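Chitinase A (Pteris ryukyuensis, PDB 4RL3) probably hydrolyses the glycosidic bonds of chitin, working through the family GH18 catalytic domain that makes up this chain. Local coordinates at residues A[180-185]-A[201-206]; A[158-163]-A[185-190]; A[194-199]-A[227-232]. All coordinates share one frame; numbering follows the deposited sequence. Where two conformers were deposited one is given.

Contact 1 of 3, residues A[180-185]-A[201-206]; sequences VNFQFY and NTAASK. With ACT (acetate ion), chain E.
Phe182 O and Phe184 N, backbone atoms of the two residues whose rings meet Ala203, both bond Ser216 OG; between them Gln183 is the centre of an inverse gamma turn. The Ala203 methyl sits almost on the ring normal of Phe182, with CB 3.6 Å from the ring centroid and 6° off that normal, a clean CH-pi contact with all six ring carbons about equally far. With CG anti to the backbone N (chi1 -169°) the Phe182 ring reaches out to the helix, and there its face meets the methyl. Phe184 meets the same methyl more obliquely, its CZ 3.8 Å from Ala203 CB. The two rings pack on each other: Phe182 CD1 stands 3.4 Å above the middle of the Phe184 ring. Behind this apolar patch the loop turns polar. Tyr185 OH donates to OXT of an acetate, probably from the crystallisation liquor, 2.6 Å away and in the plane of the tyrosine ring, and Gln183 lies beside the same ion while its NE2 bonds Ala157 O. A leucine in place of Gln183 would probably leave Ala157 O without this donor and the flank of the acetate without its amide. Asn181 and Gln183 touch Asp120 and Asp122 of strand 118-123, in the DxxDxDxE catalytic signature of GH18 enzymes. The loop after strand 179-180 thus has its polar side towards the probable active site and its phenylalanines on helix 193-206.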
ATOM      1  N   VAL A 180       1.025  -7.761   3.725  1.00  4.61           N
ATOM      2  CA  VAL A 180      -0.318  -7.307   4.036  1.00  4.48           C
ATOM      3  C   VAL A 180      -0.187  -5.959   4.740  1.00  4.38           C
ATOM      4  O   VAL A 180       0.243  -5.881   5.902  1.00  4.41           O
ATOM      5  CB  VAL A 180      -1.085  -8.340   4.897  1.00  4.46           C
ATOM      6  CG1 VAL A 180      -2.487  -7.818   5.220  1.00  4.50           C
ATOM      7  CG2 VAL A 180      -1.156  -9.683   4.175  1.00  4.56           C
ATOM      8  N   ASN A 181      -0.535  -4.901   4.008  1.00  4.23           N
ATOM      9  CA  ASN A 181      -0.548  -3.528   4.522  1.00  4.26           C
ATOM     10  C   ASN A 181      -1.874  -3.280   5.256  1.00  4.29           C
ATOM     11  O   ASN A 181      -2.720  -2.527   4.778  1.00  4.25           O
ATOM     12  CB  ASN A 181      -0.431  -2.492   3.386  1.00  4.20           C
ATOM     13  CG  ASN A 181       0.957  -2.403   2.748  1.00  4.18           C
ATOM     14  OD1 ASN A 181       1.857  -3.235   2.957  1.00  4.23           O
ATOM     15  ND2 ASN A 181       1.113  -1.389   1.922  1.00  4.21           N
ATOM     16  N   PHE A 182      -2.075  -3.927   6.399  1.00  4.41           N
ATOM     17  CA  PHE A 182      -3.329  -3.773   7.108  1.00  4.50           C
ATOM     18  C   PHE A 182      -3.414  -2.342   7.644  1.00  4.70           C
ATOM     19  O   PHE A 182      -2.475  -1.849   8.252  1.00  4.71           O
ATOM     20  CB  PHE A 182      -3.466  -4.787   8.247  1.00  4.46           C
ATOM     21  CG  PHE A 182      -4.847  -4.833   8.830  1.00  4.55           C
ATOM     22  CD1 PHE A 182      -5.231  -3.899   9.775  1.00  4.54           C
ATOM     23  CD2 PHE A 182      -5.770  -5.766   8.401  1.00  4.53           C
ATOM     24  CE1 PHE A 182      -6.500  -3.899  10.296  1.00  4.58           C
ATOM     25  CE2 PHE A 182      -7.054  -5.769   8.921  1.00  4.53           C
ATOM     26  CZ  PHE A 182      -7.415  -4.836   9.872  1.00  4.57           C
ATOM     27  N   GLN A 183      -4.534  -1.675   7.391  1.00  5.02           N
ATOM     28  CA  GLN A 183      -4.706  -0.275   7.762  1.00  5.27           C
ATOM     29  C   GLN A 183      -5.176  -0.110   9.208  1.00  5.43           C
ATOM     30  O   GLN A 183      -6.376  -0.016   9.475  1.00  5.46           O
ATOM     31  CB  GLN A 183      -5.710   0.396   6.834  1.00  5.49           C
ATOM     32  CG  GLN A 183      -5.315   0.378   5.363  1.00  5.62           C
ATOM     33  CD  GLN A 183      -6.337   1.100   4.504  1.00  5.89           C
ATOM     34  OE1 GLN A 183      -6.952   2.073   4.933  1.00  6.30           O
ATOM     35  NE2 GLN A 183      -6.540   0.606   3.294  1.00  6.02           N
ATOM     36  N   PHE A 184      -4.229  -0.030  10.135  1.00  5.52           N
ATOM     37  CA  PHE A 184      -4.569   0.072  11.565  1.00  5.62           C
ATOM     38  C   PHE A 184      -5.059   1.457  11.958  1.00  5.86           C
ATOM     39  O   PHE A 184      -5.650   1.626  13.030  1.00  6.27           O
ATOM     40  CB  PHE A 184      -3.386  -0.369  12.422  1.00  5.50           C
ATOM     41  CG  PHE A 184      -3.162  -1.853  12.387  1.00  5.37           C
ATOM     42  CD1 PHE A 184      -3.961  -2.711  13.143  1.00  5.35           C
ATOM     43  CD2 PHE A 184      -2.189  -2.410  11.570  1.00  5.30           C
ATOM     44  CE1 PHE A 184      -3.773  -4.082  13.091  1.00  5.33           C
ATOM     45  CE2 PHE A 184      -1.989  -3.780  11.531  1.00  5.22           C
ATOM     46  CZ  PHE A 184      -2.788  -4.624  12.284  1.00  5.26           C
ATOM     47  N   TYR A 185      -4.864   2.422  11.067  1.00  6.02           N
ATOM     48  CA  TYR A 185      -5.394   3.769  11.246  1.00  6.30           C
ATOM     49  C   TYR A 185      -6.900   3.844  10.987  1.00  6.60           C
ATOM     50  O   TYR A 185      -7.494   4.918  11.115  1.00  6.79           O
ATOM     51  CB  TYR A 185      -4.611   4.791  10.403  1.00  6.20           C
ATOM     52  CG  TYR A 185      -4.260   4.344   9.000  1.00  6.17           C
ATOM     53  CD1 TYR A 185      -3.081   3.649   8.748  1.00  6.08           C
ATOM     54  CD2 TYR A 185      -5.092   4.627   7.929  1.00  6.14           C
ATOM     55  CE1 TYR A 185      -2.751   3.234   7.465  1.00  6.04           C
ATOM     56  CE2 TYR A 185      -4.767   4.232   6.640  1.00  6.01           C
ATOM     57  CZ  TYR A 185      -3.606   3.535   6.410  1.00  6.06           C
ATOM     58  OH  TYR A 185      -3.284   3.139   5.137  1.00  5.97           O
ATOM     59  N   ASN A 201      -2.915  -8.458  16.769  1.00  5.87           N
ATOM     60  CA  ASN A 201      -3.054  -9.909  16.848  1.00  6.01           C
ATOM     61  C   ASN A 201      -4.305 -10.413  16.137  1.00  5.82           C
ATOM     62  O   ASN A 201      -4.266 -11.403  15.423  1.00  5.86           O
ATOM     63  CB  ASN A 201      -3.020 -10.371  18.310  1.00  6.31           C
ATOM     64  CG  ASN A 201      -1.604 -10.570  18.813  1.00  6.67           C
ATOM     65  OD1 ASN A 201      -1.093 -11.697  18.808  1.00  7.35           O
ATOM     66  ND2 ASN A 201      -0.936  -9.473  19.199  1.00  6.90           N
ATOM     67  N   THR A 202      -5.411  -9.702  16.286  1.00  5.64           N
ATOM     68  CA  THR A 202      -6.643 -10.117  15.643  1.00  5.67           C
ATOM     69  C   THR A 202      -6.523 -10.035  14.122  1.00  5.56           C
ATOM     70  O   THR A 202      -6.890 -10.977  13.404  1.00  5.43           O
ATOM     71  CB  THR A 202      -7.824  -9.270  16.137  1.00  5.65           C
ATOM     72  OG1 THR A 202      -8.061  -9.550  17.532  1.00  5.77           O
ATOM     73  CG2 THR A 202      -9.083  -9.589  15.335  1.00  5.69           C
ATOM     74  N   ALA A 203      -6.016  -8.911  13.624  1.00  5.66           N
ATOM     75  CA  ALA A 203      -5.821  -8.756  12.180  1.00  5.58           C
ATOM     76  C   ALA A 203      -4.833  -9.782  11.644  1.00  5.66           C
ATOM     77  O   ALA A 203      -5.066 -10.429  10.606  1.00  5.25           O
ATOM     78  CB  ALA A 203      -5.343  -7.348  11.856  1.00  5.67           C
ATOM     79  N   ALA A 204      -3.736  -9.974  12.363  1.00  5.72           N
ATOM     80  CA  ALA A 204      -2.744 -10.949  11.936  1.00  6.07           C
ATOM     81  C   ALA A 204      -3.346 -12.358  11.831  1.00  6.29           C
ATOM     82  O   ALA A 204      -3.028 -13.107  10.899  1.00  6.32           O
ATOM     83  CB  ALA A 204      -1.550 -10.939  12.879  1.00  6.17           C
ATOM     84  N   SER A 205      -4.243 -12.713  12.753  1.00  6.61           N
ATOM     85  CA  SER A 205      -4.881 -14.034  12.736  1.00  6.98           C
ATOM     86  C   SER A 205      -5.704 -14.305  11.470  1.00  6.97           C
ATOM     87  O   SER A 205      -5.913 -15.468  11.113  1.00  7.76           O
ATOM     88  CB  SER A 205      -5.766 -14.225  13.976  1.00  7.16           C
ATOM     89  OG  SER A 205      -7.001 -13.564  13.839  1.00  7.43           O
ATOM     90  N   LYS A 206      -6.150 -13.240  10.799  1.00  6.89           N
ATOM     91  CA  LYS A 206      -6.969 -13.328   9.583  1.00  6.73           C
ATOM     92  C   LYS A 206      -6.158 -13.331   8.294  1.00  6.68           C
ATOM     93  O   LYS A 206      -6.700 -13.647   7.227  1.00  6.83           O
ATOM     94  CB  LYS A 206      -7.944 -12.148   9.531  1.00  6.74           C
ATOM     95  CG  LYS A 206      -8.912 -12.114  10.705  1.00  6.78           C
ATOM     96  CD  LYS A 206      -9.637 -10.786  10.805  1.00  6.82           C
ATOM     97  CE  LYS A 206     -10.600 -10.787  11.984  1.00  6.87           C
ATOM     98  NZ  LYS A 206     -11.293  -9.478  12.129  1.00  6.90           N
TER
HETATM   99  C   ACT E 403      -4.827   3.402   2.165  1.00  8.44           C
HETATM  100  O   ACT E 403      -5.668   3.709   1.282  1.00  8.32           O
HETATM  101  OXT ACT E 403      -4.967   3.956   3.286  1.00  8.21           O
HETATM  102  CH3 ACT E 403      -3.705   2.439   1.885  1.00  8.46           C

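Contact 2 of 3, residues A[158-163]-A[185-190]; sequences PFDGVE and YSYGAG. With ACT (acetate ion), chain E.
Tyr187 OH donates to Asp160 OD2 across 2.6 Å, joining two neighbouring beta-alpha loops of the GH18 TIM barrel. The side chains meet at about a right angle, the carboxylate and ring planes being 66° apart, and the phenol comes in from above the carboxylate plane, 37° out of it. From the ring's point of view OD2 lies at the edge, near the plane. Beside this bond Phe159 CB rests 4.0 Å from Ser186 OG, a looser van der Waals touch between the two loops.

Around this first shell, other contacts hold the two loops. Ser186 OG is bonded to Gln183 O, which ties the serine to its own loop, and it lies 4.0 Å above the centre of the Tyr187 ring. The Phe182 side chain touches both Asp160 and Tyr187. On the other loop, Phe159 takes its CG between the backbone N and carbonyl carbon (chi1 61°), which turns the ring back over its own loop, where Val162 CG2 lies 3.6 Å above one face. Val162 is the N-cap of helix 163-173. A magnesium ion is bound about 6 Å from the Phe159 side chain. One water bridges the loops, accepting from Asp160 N at 2.8 Å and donating to Ser186 OG at 2.7 Å.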
ATOM      1  N   PRO A 158      -5.792  -4.127   3.276  1.00  4.94           N
ATOM      2  CA  PRO A 158      -7.145  -4.291   3.805  1.00  5.09           C
ATOM      3  C   PRO A 158      -7.416  -3.529   5.089  1.00  5.34           C
ATOM      4  O   PRO A 158      -6.501  -3.027   5.736  1.00  5.12           O
ATOM      5  CB  PRO A 158      -7.220  -5.783   4.089  1.00  5.08           C
ATOM      6  CG  PRO A 158      -5.818  -6.146   4.455  1.00  5.05           C
ATOM      7  CD  PRO A 158      -4.956  -5.303   3.553  1.00  4.98           C
ATOM      8  N   PHE A 159      -8.694  -3.475   5.444  1.00  5.78           N
ATOM      9  CA  PHE A 159      -9.145  -3.053   6.768  1.00  6.12           C
ATOM     10  C   PHE A 159     -10.427  -3.838   7.042  1.00  6.13           C
ATOM     11  O   PHE A 159     -10.883  -4.600   6.182  1.00  5.83           O
ATOM     12  CB  PHE A 159      -9.344  -1.524   6.852  1.00  6.41           C
ATOM     13  CG  PHE A 159     -10.368  -0.979   5.898  1.00  6.81           C
ATOM     14  CD1 PHE A 159     -10.058  -0.749   4.559  1.00  7.17           C
ATOM     15  CD2 PHE A 159     -11.643  -0.689   6.343  1.00  7.24           C
ATOM     16  CE1 PHE A 159     -11.027  -0.244   3.690  1.00  7.42           C
ATOM     17  CE2 PHE A 159     -12.609  -0.188   5.481  1.00  7.51           C
ATOM     18  CZ  PHE A 159     -12.298   0.029   4.156  1.00  7.60           C
ATOM     19  N   ASP A 160     -11.010  -3.699   8.224  1.00  6.33           N
ATOM     20  CA  ASP A 160     -12.077  -4.633   8.610  1.00  6.75           C
ATOM     21  C   ASP A 160     -13.301  -4.566   7.703  1.00  6.85           C
ATOM     22  O   ASP A 160     -13.924  -5.591   7.416  1.00  6.88           O
ATOM     23  CB  ASP A 160     -12.490  -4.428  10.068  1.00  6.93           C
ATOM     24  CG  ASP A 160     -11.431  -4.919  11.058  1.00  7.20           C
ATOM     25  OD1 ASP A 160     -10.540  -5.709  10.678  1.00  7.27           O
ATOM     26  OD2 ASP A 160     -11.519  -4.518  12.238  1.00  8.11           O
ATOM     27  N   GLY A 161     -13.632  -3.362   7.238  1.00  7.08           N
ATOM     28  CA  GLY A 161     -14.793  -3.156   6.374  1.00  7.18           C
ATOM     29  C   GLY A 161     -14.749  -3.891   5.048  1.00  7.26           C
ATOM     30  O   GLY A 161     -15.795  -4.081   4.407  1.00  7.99           O
ATOM     31  N   VAL A 162     -13.552  -4.311   4.635  1.00  6.81           N
ATOM     32  CA  VAL A 162     -13.374  -5.100   3.414  1.00  6.61           C
ATOM     33  C   VAL A 162     -12.771  -6.486   3.694  1.00  6.64           C
ATOM     34  O   VAL A 162     -12.139  -7.089   2.835  1.00  6.33           O
ATOM     35  CB  VAL A 162     -12.553  -4.309   2.369  1.00  6.49           C
ATOM     36  CG1 VAL A 162     -13.339  -3.077   1.935  1.00  6.55           C
ATOM     37  CG2 VAL A 162     -11.177  -3.912   2.894  1.00  6.54           C
ATOM     38  N   GLU A 163     -13.031  -7.014   4.893  1.00  6.85           N
ATOM     39  CA  GLU A 163     -12.512  -8.320   5.310  1.00  7.41           C
ATOM     40  C   GLU A 163     -12.937  -9.464   4.399  1.00  7.39           C
ATOM     41  O   GLU A 163     -12.121 -10.325   4.063  1.00  7.33           O
ATOM     42  CB  GLU A 163     -12.983  -8.609   6.742  1.00  7.86           C
ATOM     43  CG  GLU A 163     -12.526  -9.928   7.349  1.00  8.48           C
ATOM     44  CD  GLU A 163     -12.894  -9.998   8.818  1.00  9.10           C
ATOM     45  OE1 GLU A 163     -12.438  -9.113   9.582  1.00  9.55           O
ATOM     46  OE2 GLU A 163     -13.677 -10.904   9.205  1.00 10.62           O
ATOM     47  N   TYR A 185      -4.864   2.422  11.067  1.00  6.02           N
ATOM     48  CA  TYR A 185      -5.394   3.769  11.246  1.00  6.30           C
ATOM     49  C   TYR A 185      -6.900   3.844  10.987  1.00  6.60           C
ATOM     50  O   TYR A 185      -7.494   4.918  11.115  1.00  6.79           O
ATOM     51  CB  TYR A 185      -4.611   4.791  10.403  1.00  6.20           C
ATOM     52  CG  TYR A 185      -4.260   4.344   9.000  1.00  6.17           C
ATOM     53  CD1 TYR A 185      -3.081   3.649   8.748  1.00  6.08           C
ATOM     54  CD2 TYR A 185      -5.092   4.627   7.929  1.00  6.14           C
ATOM     55  CE1 TYR A 185      -2.751   3.234   7.465  1.00  6.04           C
ATOM     56  CE2 TYR A 185      -4.767   4.232   6.640  1.00  6.01           C
ATOM     57  CZ  TYR A 185      -3.606   3.535   6.410  1.00  6.06           C
ATOM     58  OH  TYR A 185      -3.284   3.139   5.137  1.00  5.97           O
ATOM     59  N   SER A 186      -7.515   2.709  10.629  1.00  6.87           N
ATOM     60  CA  SER A 186      -8.976   2.572  10.614  1.00  7.20           C
ATOM     61  C   SER A 186      -9.560   2.544  12.036  1.00  7.49           C
ATOM     62  O   SER A 186     -10.761   2.751  12.202  1.00  7.92           O
ATOM     63  CB  SER A 186      -9.382   1.288   9.867  1.00  7.20           C
ATOM     64  OG  SER A 186      -8.857   0.134  10.508  1.00  7.31           O
ATOM     65  N   TYR A 187      -8.735   2.261  13.044  1.00  7.45           N
ATOM     66  CA  TYR A 187      -9.214   2.193  14.426  1.00  7.53           C
ATOM     67  C   TYR A 187      -9.205   3.576  15.074  1.00  8.11           C
ATOM     68  O   TYR A 187      -8.687   4.540  14.503  1.00  8.39           O
ATOM     69  CB  TYR A 187      -8.410   1.169  15.239  1.00  7.22           C
ATOM     70  CG  TYR A 187      -8.589  -0.236  14.712  1.00  6.90           C
ATOM     71  CD1 TYR A 187      -9.843  -0.840  14.704  1.00  6.58           C
ATOM     72  CD2 TYR A 187      -7.520  -0.947  14.186  1.00  6.71           C
ATOM     73  CE1 TYR A 187     -10.027  -2.109  14.197  1.00  6.58           C
ATOM     74  CE2 TYR A 187      -7.688  -2.221  13.675  1.00  6.57           C
ATOM     75  CZ  TYR A 187      -8.939  -2.805  13.685  1.00  6.58           C
ATOM     76  OH  TYR A 187      -9.112  -4.074  13.172  1.00  6.52           O
ATOM     77  N   GLY A 188      -9.804   3.671  16.256  1.00  8.60           N
ATOM     78  CA  GLY A 188     -10.038   4.967  16.879  1.00  9.09           C
ATOM     79  C   GLY A 188      -8.806   5.672  17.408  1.00  9.41           C
ATOM     80  O   GLY A 188      -7.829   5.042  17.818  1.00  9.21           O
ATOM     81  N   ALA A 189      -8.879   7.005  17.424  1.00 10.21           N
ATOM     82  CA  ALA A 189      -7.801   7.850  17.940  1.00 10.73           C
ATOM     83  C   ALA A 189      -7.514   7.624  19.425  1.00 10.90           C
ATOM     84  O   ALA A 189      -6.435   7.944  19.898  1.00 11.56           O
ATOM     85  CB  ALA A 189      -8.120   9.317  17.680  1.00 11.06           C
ATOM     86  N   GLY A 190      -8.485   7.071  20.149  1.00 11.00           N
ATOM     87  CA  GLY A 190      -8.311   6.720  21.556  1.00 10.93           C
ATOM     88  C   GLY A 190      -7.607   5.403  21.827  1.00 11.02           C
ATOM     89  O   GLY A 190      -7.381   5.057  22.975  1.00 12.20           O
TER
HETATM   90  C   ACT E 403      -4.827   3.402   2.165  1.00  8.44           C
HETATM   91  O   ACT E 403      -5.668   3.709   1.282  1.00  8.32           O
HETATM   92  OXT ACT E 403      -4.967   3.956   3.286  1.00  8.21           O
HETATM   93  CH3 ACT E 403      -3.705   2.439   1.885  1.00  8.46           C
HETATM   94  O   HOH W   1     -10.272  -2.105  10.408  1.00 11.86           O

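Contact 3 of 3, residues A[194-199]-A[227-232]; sequences SQYVSL and STVLSA
Tyr196 is the bump of this helix pair, and the hollow that takes it is made by Val229 and Ala232 on successive turns of the other helix. Val229 lies over one face of the tyrosine ring and touches it with both methyls: CG2 approaches Tyr196 CE2 to 3.5 Å, while CG1 sits 3.5 Å from Tyr196 CZ, close to the phenol end. The Ala232 methyl sits beside the root of the ring, obliquely to it, near Tyr196 CB and with its CB 3.6 Å from Tyr196 CD1. The ring reaches across because its CG stands opposite the backbone N (chi1 -169°). Val197 adds a smaller bump, its CG2 3.9 Å from Ala232 CB, so the single alanine methyl is shared by two residues. A side chain this short lets the helices draw close: their segment axes come within 8.7 Å, crossing at -62°. Both are outer helices of the barrel: helix 193-206 precedes strand 215-218, and helix 226-238 follows it. Tyr196 OH turns inward and bonds Ser216 O on that strand, satisfying the one polar end. No hydrogen bond joins the two segments, so the fit probably rests on burial of apolar surface and on shape.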
ATOM      1  N   SER A 194      -1.675  -1.038  24.406  0.50  8.52           N
ATOM      2  CA  SER A 194      -2.134  -2.390  24.723  0.50  8.37           C
ATOM      3  C   SER A 194      -3.236  -2.848  23.767  0.50  7.96           C
ATOM      4  O   SER A 194      -3.206  -3.963  23.250  0.50  7.75           O
ATOM      5  CB  SER A 194      -2.665  -2.440  26.155  0.50  8.47           C
ATOM      6  OG  SER A 194      -3.156  -3.731  26.474  0.50  8.84           O
ATOM      7  N   GLN A 195      -4.210  -1.976  23.544  1.00  7.70           N
ATOM      8  CA  GLN A 195      -5.289  -2.261  22.601  1.00  7.44           C
ATOM      9  C   GLN A 195      -4.745  -2.472  21.186  1.00  7.07           C
ATOM     10  O   GLN A 195      -5.212  -3.351  20.468  1.00  7.15           O
ATOM     11  CB  GLN A 195      -6.313  -1.141  22.570  1.00  7.57           C
ATOM     12  CG  GLN A 195      -7.184  -1.081  23.815  1.00  7.82           C
ATOM     13  CD  GLN A 195      -8.135   0.089  23.779  1.00  8.18           C
ATOM     14  OE1 GLN A 195      -7.735   1.236  23.527  1.00  8.69           O
ATOM     15  NE2 GLN A 195      -9.408  -0.181  24.017  1.00  8.18           N
ATOM     16  N   TYR A 196      -3.762  -1.667  20.793  1.00  6.81           N
ATOM     17  CA  TYR A 196      -3.179  -1.807  19.461  1.00  6.40           C
ATOM     18  C   TYR A 196      -2.551  -3.184  19.271  1.00  6.34           C
ATOM     19  O   TYR A 196      -2.696  -3.809  18.210  1.00  5.86           O
ATOM     20  CB  TYR A 196      -2.138  -0.722  19.201  1.00  6.23           C
ATOM     21  CG  TYR A 196      -1.673  -0.642  17.757  1.00  6.02           C
ATOM     22  CD1 TYR A 196      -0.726  -1.536  17.257  1.00  5.95           C
ATOM     23  CD2 TYR A 196      -2.178   0.332  16.897  1.00  6.00           C
ATOM     24  CE1 TYR A 196      -0.303  -1.459  15.940  1.00  5.89           C
ATOM     25  CE2 TYR A 196      -1.772   0.405  15.569  1.00  5.92           C
ATOM     26  CZ  TYR A 196      -0.826  -0.493  15.110  1.00  5.89           C
ATOM     27  OH  TYR A 196      -0.386  -0.429  13.810  1.00  5.78           O
ATOM     28  N   VAL A 197      -1.822  -3.646  20.279  1.00  6.32           N
ATOM     29  CA  VAL A 197      -1.235  -4.976  20.228  1.00  6.29           C
ATOM     30  C   VAL A 197      -2.345  -6.023  20.046  1.00  6.23           C
ATOM     31  O   VAL A 197      -2.221  -6.939  19.231  1.00  6.18           O
ATOM     32  CB  VAL A 197      -0.371  -5.277  21.471  1.00  6.45           C
ATOM     33  CG1 VAL A 197       0.058  -6.724  21.494  1.00  6.50           C
ATOM     34  CG2 VAL A 197       0.852  -4.368  21.492  1.00  6.49           C
ATOM     35  N   SER A 198      -3.441  -5.879  20.788  1.00  6.28           N
ATOM     36  CA  SER A 198      -4.570  -6.801  20.633  1.00  6.23           C
ATOM     37  C   SER A 198      -5.181  -6.735  19.223  1.00  5.96           C
ATOM     38  O   SER A 198      -5.473  -7.769  18.609  1.00  5.90           O
ATOM     39  CB  SER A 198      -5.648  -6.508  21.679  1.00  6.41           C
ATOM     40  OG  SER A 198      -5.173  -6.726  23.002  1.00  6.91           O
ATOM     41  N   LEU A 199      -5.357  -5.526  18.715  1.00  5.70           N
ATOM     42  CA  LEU A 199      -5.938  -5.327  17.384  1.00  5.60           C
ATOM     43  C   LEU A 199      -5.031  -5.910  16.304  1.00  5.52           C
ATOM     44  O   LEU A 199      -5.507  -6.496  15.316  1.00  5.48           O
ATOM     45  CB  LEU A 199      -6.167  -3.840  17.116  1.00  5.66           C
ATOM     46  CG  LEU A 199      -7.220  -3.171  17.998  1.00  5.72           C
ATOM     47  CD1 LEU A 199      -7.095  -1.661  17.921  1.00  5.75           C
ATOM     48  CD2 LEU A 199      -8.613  -3.620  17.610  1.00  5.81           C
ATOM     49  N   SER A 227       2.801   8.055  18.145  1.00  8.65           N
ATOM     50  CA  SER A 227       3.678   7.741  19.267  1.00  9.23           C
ATOM     51  C   SER A 227       3.184   6.504  20.021  1.00  8.93           C
ATOM     52  O   SER A 227       3.969   5.673  20.456  1.00  9.27           O
ATOM     53  CB  SER A 227       3.797   8.930  20.222  1.00  9.61           C
ATOM     54  OG  SER A 227       2.540   9.300  20.742  1.00 11.20           O
ATOM     55  N   THR A 228       1.869   6.365  20.113  1.00  9.02           N
ATOM     56  CA  THR A 228       1.257   5.211  20.769  1.00  8.91           C
ATOM     57  C   THR A 228       1.462   3.943  19.941  1.00  8.63           C
ATOM     58  O   THR A 228       1.811   2.883  20.465  1.00  8.37           O
ATOM     59  CB  THR A 228      -0.230   5.479  21.008  1.00  9.14           C
ATOM     60  OG1 THR A 228      -0.347   6.582  21.912  1.00  9.63           O
ATOM     61  CG2 THR A 228      -0.939   4.250  21.585  1.00  9.35           C
ATOM     62  N   VAL A 229       1.259   4.059  18.638  1.00  8.37           N
ATOM     63  CA  VAL A 229       1.519   2.927  17.762  1.00  8.26           C
ATOM     64  C   VAL A 229       2.981   2.486  17.830  1.00  8.22           C
ATOM     65  O   VAL A 229       3.274   1.285  17.862  1.00  7.71           O
ATOM     66  CB  VAL A 229       1.132   3.243  16.302  1.00  8.34           C
ATOM     67  CG1 VAL A 229       1.533   2.091  15.390  1.00  8.37           C
ATOM     68  CG2 VAL A 229      -0.357   3.514  16.203  1.00  8.37           C
ATOM     69  N   LEU A 230       3.905   3.448  17.860  1.00  8.31           N
ATOM     70  CA  LEU A 230       5.321   3.117  17.934  1.00  8.78           C
ATOM     71  C   LEU A 230       5.655   2.362  19.225  1.00  8.97           C
ATOM     72  O   LEU A 230       6.444   1.420  19.208  1.00  8.91           O
ATOM     73  CB  LEU A 230       6.196   4.365  17.736  1.00  8.83           C
ATOM     74  CG  LEU A 230       6.179   4.873  16.289  1.00  8.88           C
ATOM     75  CD1 LEU A 230       6.580   6.337  16.191  1.00  9.09           C
ATOM     76  CD2 LEU A 230       7.045   4.000  15.401  1.00  8.78           C
ATOM     77  N   SER A 231       5.004   2.740  20.323  1.00  9.40           N
ATOM     78  CA  SER A 231       5.141   2.001  21.577  1.00 10.16           C
ATOM     79  C   SER A 231       4.653   0.549  21.456  1.00  9.99           C
ATOM     80  O   SER A 231       5.344  -0.383  21.867  1.00  9.79           O
ATOM     81  CB  SER A 231       4.410   2.730  22.701  1.00 10.67           C
ATOM     82  OG  SER A 231       5.049   3.953  23.002  1.00 12.25           O
ATOM     83  N   ALA A 232       3.487   0.363  20.852  1.00  9.81           N
ATOM     84  CA  ALA A 232       2.976  -0.984  20.582  1.00  9.78           C
ATOM     85  C   ALA A 232       3.918  -1.775  19.688  1.00  9.92           C
ATOM     86  O   ALA A 232       4.130  -2.964  19.883  1.00 10.02           O
ATOM     87  CB  ALA A 232       1.600  -0.907  19.936  1.00  9.53           C
TER

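The contacts illustrate how neighbouring beta-alpha units of a TIM barrel are knitted together. Contacts 1 and 2 have centres about 9 Å apart, share Tyr185, and alternate along the chain; Lys206 of contact 1 and Glu163 of contact 2 join them by a salt bridge. Contact 3 lies farther out, with its centre about 12 Å from contact 1 and 14 Å from contact 2, and it opens only after contact 2 has closed. Helix 193-206 belongs to contacts 1 and 3, which also alternate. It therefore faces the 180-185 bend with its C-terminal half and helix 226-238 with its N-terminal half, linking the loops at the strand ends to the outer layer.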